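Local coordinates for mandelate racemase/muconate lactonizing protein (Thermobispora bispora, PDB 3VC5), which probably catalyses the magnesium-dependent dehydration of D-glucarate to 5-dehydro-4-deoxy-D-glucarate, as a member of the enolase superfamily, at residues 77-82 with 107-112; 100-105 with 129-134; 426-429 with 434-437. One frame throughout, in Å; residues are numbered along the deposited sequence.

In the fold
Contacts 1 and 2 lie in the N-terminal capping domain and touch each other, their centres about 9 Å apart: contact 1 sets helix 74-85 against the loop that leaves helix 95-106, while contact 2 joins that same helix 95-106 to helix 123-146. They differ in depth and in chemistry. Contact 2 is buried and purely apolar; contact 1 is partly buried and runs from a valine on the inside to facing amides on the outside. The centre of contact 3 lies about 26 Å from that of contact 1 and about 32 Å from that of contact 2; it folds the C-terminal tail back on helix 423-430, pairing a methionine-phenylalanine contact with hydrogen bonds from an exposed arginine.

Contact 1: 77-82 with 107-112; sequences LEQVRA and GANIVT
Gln-79 reaches across from helix 74-85 to meet Asn-109 and Val-111, in the loop that follows helix 95-106 of the N-terminal capping domain of the enolase fold, where a three-stranded antiparallel sheet is followed by helices. One side chain thus does two different jobs along its length. Its aliphatic stem lies beside Val-111, the two side chains running past each other in opposite senses, with CG of Gln-79 4.0 Å from CG2 of Val-111. That methyl stands beside its own backbone N, whereas CG1 of Val-111, anti to N (chi1 172°), turns to Arg-129. Beyond CG the glutamine bends sharply (chi2 -54°), and this kink swings its amide off the valine and across Asn-109.

The two amides cross with only partial overlap, their planes inclined by 39°. Because OE1 of Gln-79 lies above the face of the asparagine amide and not along one of its N-H bonds, its 3.6 Å distance from ND2 of Asn-109 marks a polar van der Waals contact, with no hydrogen bond across the pair. The asparagine nitrogen is used instead within its own turn, where it is hydrogen-bonded to Val-106 O at the end of helix 95-106. Gly-107, with positive phi, breaks that helix and starts the loop.

The two loop residues differ in depth: Val-111 is buried and held through its backbone, N to Thr-126 OG1 and O to Ser-121 OG, while Asn-109 is exposed. Gln-79 also packs on Val-130 of helix 123-146 and on Val-106 at the end of helix 95-106, so it lies where three helices meet. At the outer end, OE1 of Gln-79 sits almost directly over CG of Asn-109, 3.6 Å away.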
ATOM      1  N   LEU A  77     -10.971  12.253  22.228  1.00 23.81           N
ATOM      2  CA  LEU A  77     -10.466  13.609  22.364  1.00 26.22           C
ATOM      3  C   LEU A  77      -9.262  13.656  23.324  1.00 26.17           C
ATOM      4  O   LEU A  77      -8.250  14.333  23.056  1.00 25.57           O
ATOM      5  CB  LEU A  77     -11.589  14.524  22.874  1.00 24.19           C
ATOM      6  CG  LEU A  77     -11.221  15.950  23.279  1.00 25.92           C
ATOM      7  CD1 LEU A  77     -10.626  16.740  22.099  1.00 25.14           C
ATOM      8  CD2 LEU A  77     -12.500  16.647  23.831  1.00 26.39           C
ATOM      9  N   GLU A  78      -9.363  12.952  24.451  1.00 24.39           N
ATOM     10  CA  GLU A  78      -8.262  12.941  25.434  1.00 26.84           C
ATOM     11  C   GLU A  78      -6.966  12.361  24.857  1.00 25.88           C
ATOM     12  O   GLU A  78      -5.860  12.873  25.115  1.00 25.14           O
ATOM     13  CB  GLU A  78      -8.659  12.185  26.712  1.00 30.14           C
ATOM     14  CG  GLU A  78      -9.721  12.911  27.521  1.00 35.26           C
ATOM     15  CD  GLU A  78     -10.266  12.061  28.663  1.00 52.23           C
ATOM     16  OE1 GLU A  78      -9.965  10.833  28.705  1.00 54.06           O
ATOM     17  OE2 GLU A  78     -11.003  12.626  29.509  1.00 58.73           O
ATOM     18  N   GLN A  79      -7.097  11.306  24.066  1.00 24.77           N
ATOM     19  CA  GLN A  79      -5.937  10.704  23.409  1.00 24.96           C
ATOM     20  C   GLN A  79      -5.357  11.613  22.344  1.00 25.00           C
ATOM     21  O   GLN A  79      -4.123  11.710  22.218  1.00 24.11           O
ATOM     22  CB  GLN A  79      -6.270   9.328  22.810  1.00 23.61           C
ATOM     23  CG  GLN A  79      -6.606   8.263  23.852  1.00 30.00           C
ATOM     24  CD  GLN A  79      -5.556   8.073  24.958  1.00 34.27           C
ATOM     25  OE1 GLN A  79      -5.907   7.978  26.155  1.00 46.19           O
ATOM     26  NE2 GLN A  79      -4.273   8.000  24.579  1.00 36.31           N
ATOM     27  N   VAL A  80      -6.218  12.314  21.599  1.00 22.81           N
ATOM     28  CA  VAL A  80      -5.742  13.208  20.558  1.00 23.07           C
ATOM     29  C   VAL A  80      -4.978  14.366  21.221  1.00 23.33           C
ATOM     30  O   VAL A  80      -3.910  14.761  20.734  1.00 24.37           O
ATOM     31  CB  VAL A  80      -6.904  13.703  19.681  1.00 21.89           C
ATOM     32  CG1 VAL A  80      -6.452  14.797  18.695  1.00 23.51           C
ATOM     33  CG2 VAL A  80      -7.537  12.535  18.895  1.00 23.51           C
ATOM     34  N   ARG A  81      -5.499  14.907  22.323  1.00 22.41           N
ATOM     35  CA  ARG A  81      -4.775  15.968  23.029  1.00 24.59           C
ATOM     36  C   ARG A  81      -3.425  15.470  23.535  1.00 26.15           C
ATOM     37  O   ARG A  81      -2.404  16.147  23.385  1.00 28.46           O
ATOM     38  CB  ARG A  81      -5.591  16.491  24.205  1.00 26.47           C
ATOM     39  CG  ARG A  81      -6.791  17.344  23.794  1.00 28.75           C
ATOM     40  CD  ARG A  81      -7.431  17.925  25.056  1.00 31.23           C
ATOM     41  NE  ARG A  81      -8.433  18.933  24.773  1.00 35.85           N
ATOM     42  CZ  ARG A  81      -9.664  18.923  25.261  1.00 40.06           C
ATOM     43  NH1 ARG A  81     -10.064  17.961  26.093  1.00 41.89           N
ATOM     44  NH2 ARG A  81     -10.494  19.901  24.915  1.00 41.02           N
ATOM     45  N   ALA A  82      -3.410  14.292  24.149  1.00 26.57           N
ATOM     46  CA  ALA A  82      -2.153  13.761  24.680  1.00 25.49           C
ATOM     47  C   ALA A  82      -1.114  13.538  23.565  1.00 25.79           C
ATOM     48  O   ALA A  82       0.069  13.898  23.704  1.00 28.38           O
ATOM     49  CB  ALA A  82      -2.426  12.456  25.414  1.00 28.25           C
ATOM     50  N   GLY A 107      -0.450   3.838  24.167  1.00 30.83           N
ATOM     51  CA  GLY A 107       0.048   2.887  25.147  1.00 37.17           C
ATOM     52  C   GLY A 107      -0.933   1.745  25.183  1.00 41.93           C
ATOM     53  O   GLY A 107      -1.218   1.121  24.147  1.00 39.25           O
ATOM     54  N   ALA A 108      -1.469   1.489  26.378  1.00 40.55           N
ATOM     55  CA  ALA A 108      -2.357   0.363  26.614  1.00 41.75           C
ATOM     56  C   ALA A 108      -3.847   0.684  26.427  1.00 41.89           C
ATOM     57  O   ALA A 108      -4.735  -0.195  26.525  1.00 42.79           O
ATOM     58  CB  ALA A 108      -2.110  -0.155  28.017  1.00 41.83           C
ATOM     59  N   ASN A 109      -4.134   1.947  26.185  1.00 34.77           N
ATOM     60  CA  ASN A 109      -5.513   2.379  26.099  1.00 30.31           C
ATOM     61  C   ASN A 109      -6.149   1.731  24.852  1.00 34.61           C
ATOM     62  O   ASN A 109      -5.501   1.644  23.790  1.00 37.19           O
ATOM     63  CB  ASN A 109      -5.530   3.899  25.975  1.00 32.61           C
ATOM     64  CG  ASN A 109      -5.258   4.595  27.286  1.00 41.83           C
ATOM     65  OD1 ASN A 109      -6.120   4.642  28.158  1.00 48.15           O
ATOM     66  ND2 ASN A 109      -4.059   5.165  27.423  1.00 47.13           N
ATOM     67  N   ILE A 110      -7.354   1.194  24.995  1.00 28.77           N
ATOM     68  CA  ILE A 110      -8.197   0.879  23.839  1.00 27.94           C
ATOM     69  C   ILE A 110      -9.500   1.685  23.978  1.00 31.81           C
ATOM     70  O   ILE A 110     -10.230   1.539  24.962  1.00 34.56           O
ATOM     71  CB  ILE A 110      -8.545  -0.606  23.736  1.00 29.78           C
ATOM     72  CG1 ILE A 110      -7.309  -1.424  23.366  1.00 36.77           C
ATOM     73  CG2 ILE A 110      -9.643  -0.815  22.668  1.00 31.12           C
ATOM     74  CD1 ILE A 110      -7.531  -2.983  23.433  1.00 39.44           C
ATOM     75  N   VAL A 111      -9.781   2.548  23.003  1.00 28.90           N
ATOM     76  CA  VAL A 111     -10.924   3.447  23.100  1.00 27.91           C
ATOM     77  C   VAL A 111     -12.094   2.745  22.428  1.00 29.12           C
ATOM     78  O   VAL A 111     -12.003   2.339  21.251  1.00 30.13           O
ATOM     79  CB  VAL A 111     -10.636   4.805  22.404  1.00 31.60           C
ATOM     80  CG1 VAL A 111     -11.905   5.674  22.331  1.00 34.87           C
ATOM     81  CG2 VAL A 111      -9.487   5.548  23.090  1.00 32.40           C
ATOM     82  N   THR A 112     -13.179   2.572  23.170  1.00 33.78           N
ATOM     83  CA  THR A 112     -14.352   1.905  22.637  1.00 33.58           C
ATOM     84  C   THR A 112     -15.427   2.943  22.415  1.00 39.18           C
ATOM     85  O   THR A 112     -15.376   4.033  22.975  1.00 51.07           O
ATOM     86  CB  THR A 112     -14.861   0.872  23.624  1.00 39.28           C
ATOM     87  OG1 THR A 112     -15.117   1.519  24.889  1.00 47.67           O
ATOM     88  CG2 THR A 112     -13.821  -0.220  23.786  1.00 40.90           C
TER

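Contact 2: 100-105 with 129-134; sequences RRVADV and RVFAAF
Val-102 pushes both its methyls into helix 123-146 and carries nearly the whole of this helix-helix contact, a worked case of close packing through one small branched residue. Its CG1, anti to the backbone N (chi1 169°), points at Val-130 and stops 3.6 Å from CG1 of that residue; the same methyl lies 3.9 Å from the backbone N of Phe-131. CG2, on the other branch, meets two rings set at a corner: it lies at the edge of Phe-131, near the ring plane, and comes obliquely to Phe-134, 4.1 Å from CD2. The segment axes pass 9.5 Å apart, running roughly antiparallel at 139°, and the CA atoms of Val-102 and Phe-131 come within 6.1 Å.

The far side of helix 95-106 is looser. Arg-100 and Asp-104 are exposed there and turn from the partner helix, although Arg-100 also packs on Val-158 of the second subunit.

Within the capping domain, helix 74-85 covers the flank of this pair, with His-76 against Val-130, Ala-82 against Val-105 and Ala-83 against Phe-134, while Arg-129 and Ala-133 of helix 123-146 rest on Tyr-71 and Thr-70 of strand 65-71.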
ATOM      1  N   ARG A 100       4.662   6.016  15.388  1.00 24.10           N
ATOM      2  CA  ARG A 100       5.241   5.366  16.585  1.00 24.50           C
ATOM      3  C   ARG A 100       5.030   6.224  17.837  1.00 25.11           C
ATOM      4  O   ARG A 100       4.739   5.688  18.903  1.00 24.65           O
ATOM      5  CB  ARG A 100       6.732   5.073  16.385  1.00 28.24           C
ATOM      6  CG  ARG A 100       7.009   3.955  15.381  1.00 35.25           C
ATOM      7  CD  ARG A 100       8.451   3.431  15.498  1.00 50.11           C
ATOM      8  NE  ARG A 100       9.413   4.529  15.495  1.00 57.20           N
ATOM      9  CZ  ARG A 100       9.991   5.027  14.404  1.00 61.36           C
ATOM     10  NH1 ARG A 100       9.721   4.527  13.202  1.00 58.11           N
ATOM     11  NH2 ARG A 100      10.844   6.037  14.520  1.00 60.85           N
ATOM     12  N   ARG A 101       5.109   7.555  17.702  1.00 24.34           N
ATOM     13  CA  ARG A 101       4.868   8.443  18.846  1.00 24.12           C
ATOM     14  C   ARG A 101       3.408   8.346  19.316  1.00 25.47           C
ATOM     15  O   ARG A 101       3.128   8.269  20.521  1.00 25.79           O
ATOM     16  CB  ARG A 101       5.226   9.898  18.465  1.00 25.30           C
ATOM     17  CG  ARG A 101       5.118  10.941  19.587  1.00 30.25           C
ATOM     18  CD  ARG A 101       6.161  10.792  20.710  1.00 35.09           C
ATOM     19  NE  ARG A 101       7.555  10.747  20.251  1.00 40.61           N
ATOM     20  CZ  ARG A 101       8.344  11.800  20.003  1.00 41.87           C
ATOM     21  NH1 ARG A 101       7.893  13.051  20.126  1.00 41.25           N
ATOM     22  NH2 ARG A 101       9.605  11.601  19.617  1.00 45.85           N
ATOM     23  N   VAL A 102       2.477   8.316  18.367  1.00 24.31           N
ATOM     24  CA  VAL A 102       1.063   8.153  18.720  1.00 23.84           C
ATOM     25  C   VAL A 102       0.864   6.797  19.431  1.00 23.28           C
ATOM     26  O   VAL A 102       0.153   6.709  20.453  1.00 25.10           O
ATOM     27  CB  VAL A 102       0.167   8.244  17.484  1.00 21.59           C
ATOM     28  CG1 VAL A 102      -1.257   7.796  17.816  1.00 23.96           C
ATOM     29  CG2 VAL A 102       0.150   9.675  16.914  1.00 22.40           C
ATOM     30  N   ALA A 103       1.470   5.743  18.884  1.00 22.36           N
ATOM     31  CA  ALA A 103       1.385   4.413  19.525  1.00 23.85           C
ATOM     32  C   ALA A 103       1.926   4.425  20.950  1.00 24.51           C
ATOM     33  O   ALA A 103       1.339   3.829  21.854  1.00 27.01           O
ATOM     34  CB  ALA A 103       2.095   3.355  18.697  1.00 26.44           C
ATOM     35  N   ASP A 104       3.040   5.126  21.166  1.00 22.97           N
ATOM     36  CA  ASP A 104       3.577   5.285  22.524  1.00 26.07           C
ATOM     37  C   ASP A 104       2.586   5.992  23.455  1.00 25.80           C
ATOM     38  O   ASP A 104       2.428   5.636  24.631  1.00 29.89           O
ATOM     39  CB  ASP A 104       4.897   6.074  22.492  1.00 27.23           C
ATOM     40  CG  ASP A 104       6.032   5.310  21.881  1.00 28.45           C
ATOM     41  OD1 ASP A 104       5.984   4.058  21.791  1.00 31.12           O
ATOM     42  OD2 ASP A 104       7.036   5.990  21.537  1.00 35.37           O
ATOM     43  N   VAL A 105       1.932   7.030  22.952  1.00 27.62           N
ATOM     44  CA  VAL A 105       1.043   7.793  23.807  1.00 29.46           C
ATOM     45  C   VAL A 105      -0.197   6.976  24.148  1.00 29.17           C
ATOM     46  O   VAL A 105      -0.630   6.942  25.296  1.00 33.56           O
ATOM     47  CB  VAL A 105       0.643   9.144  23.156  1.00 28.80           C
ATOM     48  CG1 VAL A 105      -0.448   9.833  23.972  1.00 35.33           C
ATOM     49  CG2 VAL A 105       1.857  10.051  23.030  1.00 35.67           C
ATOM     50  N   ARG A 129      -6.968   5.480  14.676  1.00 20.33           N
ATOM     51  CA  ARG A 129      -7.937   6.571  14.859  1.00 19.86           C
ATOM     52  C   ARG A 129      -7.258   7.857  15.361  1.00 18.42           C
ATOM     53  O   ARG A 129      -7.543   8.982  14.876  1.00 20.76           O
ATOM     54  CB  ARG A 129      -9.090   6.171  15.805  1.00 20.61           C
ATOM     55  CG  ARG A 129     -10.062   5.176  15.191  1.00 20.97           C
ATOM     56  CD  ARG A 129     -10.914   4.463  16.253  1.00 26.39           C
ATOM     57  NE  ARG A 129     -11.220   5.327  17.381  1.00 34.35           N
ATOM     58  CZ  ARG A 129     -12.428   5.770  17.706  1.00 30.52           C
ATOM     59  NH1 ARG A 129     -12.567   6.542  18.785  1.00 33.99           N
ATOM     60  NH2 ARG A 129     -13.496   5.420  16.984  1.00 31.33           N
ATOM     61  N   VAL A 130      -6.327   7.708  16.298  1.00 21.28           N
ATOM     62  CA  VAL A 130      -5.645   8.879  16.845  1.00 22.25           C
ATOM     63  C   VAL A 130      -4.663   9.455  15.815  1.00 20.69           C
ATOM     64  O   VAL A 130      -4.627  10.665  15.557  1.00 22.97           O
ATOM     65  CB  VAL A 130      -4.972   8.570  18.179  1.00 21.26           C
ATOM     66  CG1 VAL A 130      -4.168   9.794  18.667  1.00 24.15           C
ATOM     67  CG2 VAL A 130      -6.062   8.168  19.202  1.00 23.30           C
ATOM     68  N   PHE A 131      -3.939   8.579  15.156  1.00 21.43           N
ATOM     69  CA  PHE A 131      -2.972   9.003  14.159  1.00 20.62           C
ATOM     70  C   PHE A 131      -3.595   9.755  12.980  1.00 20.74           C
ATOM     71  O   PHE A 131      -3.008  10.694  12.472  1.00 22.07           O
ATOM     72  CB  PHE A 131      -2.250   7.772  13.653  1.00 20.15           C
ATOM     73  CG  PHE A 131      -1.286   8.030  12.504  1.00 19.61           C
ATOM     74  CD1 PHE A 131      -0.057   8.702  12.713  1.00 20.93           C
ATOM     75  CD2 PHE A 131      -1.578   7.538  11.228  1.00 21.68           C
ATOM     76  CE1 PHE A 131       0.832   8.897  11.668  1.00 23.56           C
ATOM     77  CE2 PHE A 131      -0.671   7.719  10.163  1.00 20.54           C
ATOM     78  CZ  PHE A 131       0.540   8.391  10.391  1.00 22.19           C
ATOM     79  N   ALA A 132      -4.754   9.295  12.489  1.00 19.30           N
ATOM     80  CA  ALA A 132      -5.268   9.813  11.255  1.00 19.38           C
ATOM     81  C   ALA A 132      -5.470  11.317  11.276  1.00 20.85           C
ATOM     82  O   ALA A 132      -5.257  11.944  10.243  1.00 23.34           O
ATOM     83  CB  ALA A 132      -6.572   9.118  10.872  1.00 22.46           C
ATOM     84  N   ALA A 133      -5.919  11.898  12.391  1.00 24.01           N
ATOM     85  CA  ALA A 133      -6.096  13.371  12.402  1.00 28.68           C
ATOM     86  C   ALA A 133      -4.770  14.100  12.093  1.00 27.54           C
ATOM     87  O   ALA A 133      -4.721  15.118  11.355  1.00 29.61           O
ATOM     88  CB  ALA A 133      -6.640  13.841  13.756  1.00 40.11           C
ATOM     89  N   PHE A 134      -3.688  13.578  12.647  1.00 21.67           N
ATOM     90  CA  PHE A 134      -2.400  14.217  12.415  1.00 22.08           C
ATOM     91  C   PHE A 134      -1.867  13.938  11.005  1.00 23.40           C
ATOM     92  O   PHE A 134      -1.243  14.804  10.376  1.00 21.98           O
ATOM     93  CB  PHE A 134      -1.431  13.730  13.475  1.00 22.69           C
ATOM     94  CG  PHE A 134      -1.937  13.951  14.883  1.00 22.58           C
ATOM     95  CD1 PHE A 134      -2.196  15.243  15.359  1.00 23.65           C
ATOM     96  CD2 PHE A 134      -2.153  12.877  15.735  1.00 24.35           C
ATOM     97  CE1 PHE A 134      -2.662  15.444  16.661  1.00 23.98           C
ATOM     98  CE2 PHE A 134      -2.628  13.065  17.022  1.00 28.90           C
ATOM     99  CZ  PHE A 134      -2.869  14.350  17.496  1.00 22.71           C
TER

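Contact 3: 426-429 with 434-437; sequences YMRS and FSTR
Met-427 and Phe-434 make the apolar half of this contact, and Arg-428 its polar half. CG of Met-427 lies over one face of the Phe-434 ring in a CH-pi contact, 3.7 Å from the centroid; the side chains cross at about a right angle. The bend at chi2 (65°) keeps SD above the same face, in a more distant Met-aromatic contact 5.1 Å from the centroid.

Arg-428, extended from CG to NE, uses one edge of its guanidinium as a fork. NE donates a nearly straight bond (168°) to Phe-434 O at 2.9 Å, and NH2 donates to Ser-435 OG at 3.1 Å, both acceptors lying close to the guanidinium plane. Ser-435 OG gives a weak bond back to Phe-434 O, so that oxygen has one strong donor, NE, and one weak one.

In the next shell, Glu-424 accepts a bond from the backbone N of Thr-436 and forms a long, weak ion pair with Arg-428. As is usual in the enolase superfamily, the C-terminal segment packs back against the N-terminal capping region, here beside the hairpin of strands 41-42 and 45-46: Met-427 packs on Val-46, and Arg-437 forms backbone hydrogen bonds with Ala-43 between those strands.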
ATOM      1  N   TYR A 426     -29.828   7.664  23.991  1.00 28.54           N
ATOM      2  CA  TYR A 426     -30.759   8.706  23.551  1.00 29.42           C
ATOM      3  C   TYR A 426     -32.100   8.051  23.155  1.00 29.06           C
ATOM      4  O   TYR A 426     -33.186   8.509  23.574  1.00 30.82           O
ATOM      5  CB  TYR A 426     -30.153   9.526  22.406  1.00 24.66           C
ATOM      6  CG  TYR A 426     -31.009  10.693  21.930  1.00 24.52           C
ATOM      7  CD1 TYR A 426     -31.616  11.564  22.834  1.00 28.29           C
ATOM      8  CD2 TYR A 426     -31.187  10.922  20.571  1.00 27.00           C
ATOM      9  CE1 TYR A 426     -32.383  12.635  22.386  1.00 28.40           C
ATOM     10  CE2 TYR A 426     -31.940  11.983  20.113  1.00 25.65           C
ATOM     11  CZ  TYR A 426     -32.560  12.823  21.027  1.00 28.64           C
ATOM     12  OH  TYR A 426     -33.301  13.895  20.557  1.00 29.54           O
ATOM     13  N   MET A 427     -32.052   6.960  22.390  1.00 29.38           N
ATOM     14  CA  MET A 427     -33.306   6.289  22.037  1.00 28.11           C
ATOM     15  C   MET A 427     -34.029   5.773  23.289  1.00 29.96           C
ATOM     16  O   MET A 427     -35.247   5.864  23.390  1.00 36.19           O
ATOM     17  CB  MET A 427     -33.118   5.122  21.056  1.00 27.50           C
ATOM     18  CG  MET A 427     -34.441   4.374  20.788  1.00 30.24           C
ATOM     19  SD  MET A 427     -35.645   5.433  19.941  1.00 34.16           S
ATOM     20  CE  MET A 427     -34.952   5.340  18.293  1.00 34.15           C
ATOM     21  N   ARG A 428     -33.278   5.194  24.224  1.00 28.68           N
ATOM     22  CA  ARG A 428     -33.854   4.684  25.466  1.00 31.90           C
ATOM     23  C   ARG A 428     -34.566   5.760  26.289  1.00 33.37           C
ATOM     24  O   ARG A 428     -35.460   5.452  27.091  1.00 37.89           O
ATOM     25  CB  ARG A 428     -32.779   3.993  26.311  1.00 35.63           C
ATOM     26  CG  ARG A 428     -32.428   2.599  25.816  1.00 37.08           C
ATOM     27  CD  ARG A 428     -31.234   2.021  26.574  1.00 47.98           C
ATOM     28  NE  ARG A 428     -31.070   0.591  26.324  1.00 59.69           N
ATOM     29  CZ  ARG A 428     -30.018  -0.122  26.726  1.00 67.89           C
ATOM     30  NH1 ARG A 428     -29.022   0.466  27.387  1.00 62.21           N
ATOM     31  NH2 ARG A 428     -29.954  -1.422  26.462  1.00 58.93           N
ATOM     32  N   SER A 429     -34.191   7.023  26.106  1.00 34.18           N
ATOM     33  CA  SER A 429     -34.859   8.083  26.856  1.00 34.74           C
ATOM     34  C   SER A 429     -36.330   8.232  26.417  1.00 38.48           C
ATOM     35  O   SER A 429     -37.168   8.758  27.169  1.00 42.27           O
ATOM     36  CB  SER A 429     -34.089   9.405  26.755  1.00 35.29           C
ATOM     37  OG  SER A 429     -34.342  10.065  25.518  1.00 35.75           O
ATOM     38  N   PHE A 434     -35.974  -0.200  24.442  1.00 42.98           N
ATOM     39  CA  PHE A 434     -35.141  -0.312  23.252  1.00 39.54           C
ATOM     40  C   PHE A 434     -33.730  -0.811  23.577  1.00 39.59           C
ATOM     41  O   PHE A 434     -33.157  -0.467  24.614  1.00 38.34           O
ATOM     42  CB  PHE A 434     -35.040   1.029  22.512  1.00 35.72           C
ATOM     43  CG  PHE A 434     -34.148   0.973  21.296  1.00 33.56           C
ATOM     44  CD1 PHE A 434     -34.642   0.523  20.079  1.00 36.31           C
ATOM     45  CD2 PHE A 434     -32.817   1.354  21.372  1.00 30.78           C
ATOM     46  CE1 PHE A 434     -33.826   0.453  18.945  1.00 35.73           C
ATOM     47  CE2 PHE A 434     -31.979   1.296  20.235  1.00 29.91           C
ATOM     48  CZ  PHE A 434     -32.491   0.843  19.019  1.00 31.40           C
ATOM     49  N   SER A 435     -33.187  -1.625  22.671  1.00 37.89           N
ATOM     50  CA  SER A 435     -31.794  -2.014  22.704  1.00 34.32           C
ATOM     51  C   SER A 435     -31.297  -2.084  21.269  1.00 31.90           C
ATOM     52  O   SER A 435     -32.065  -2.379  20.358  1.00 35.16           O
ATOM     53  CB  SER A 435     -31.619  -3.370  23.390  1.00 38.76           C
ATOM     54  OG  SER A 435     -31.779  -3.219  24.777  1.00 51.64           O
ATOM     55  N   THR A 436     -30.020  -1.784  21.071  1.00 31.83           N
ATOM     56  CA  THR A 436     -29.423  -1.841  19.742  1.00 32.39           C
ATOM     57  C   THR A 436     -29.829  -3.132  19.045  1.00 33.69           C
ATOM     58  O   THR A 436     -29.724  -4.229  19.623  1.00 36.71           O
ATOM     59  CB  THR A 436     -27.891  -1.691  19.819  1.00 32.14           C
ATOM     60  OG1 THR A 436     -27.585  -0.381  20.324  1.00 31.03           O
ATOM     61  CG2 THR A 436     -27.227  -1.898  18.432  1.00 30.86           C
ATOM     62  N   ARG A 437     -30.304  -3.015  17.810  1.00 33.26           N
ATOM     63  CA  ARG A 437     -30.736  -4.197  17.056  1.00 31.71           C
ATOM     64  C   ARG A 437     -29.526  -4.918  16.483  1.00 31.30           C
ATOM     65  O   ARG A 437     -28.795  -4.359  15.687  1.00 34.45           O
ATOM     66  CB  ARG A 437     -31.664  -3.785  15.913  1.00 35.31           C
ATOM     67  CG  ARG A 437     -32.752  -2.804  16.294  1.00 36.89           C
ATOM     68  CD  ARG A 437     -33.503  -3.263  17.487  1.00 40.17           C
ATOM     69  NE  ARG A 437     -34.810  -2.620  17.570  1.00 46.91           N
ATOM     70  CZ  ARG A 437     -35.602  -2.682  18.632  1.00 50.94           C
ATOM     71  NH1 ARG A 437     -35.216  -3.370  19.705  1.00 55.79           N
ATOM     72  NH2 ARG A 437     -36.775  -2.056  18.620  1.00 55.26           N
TER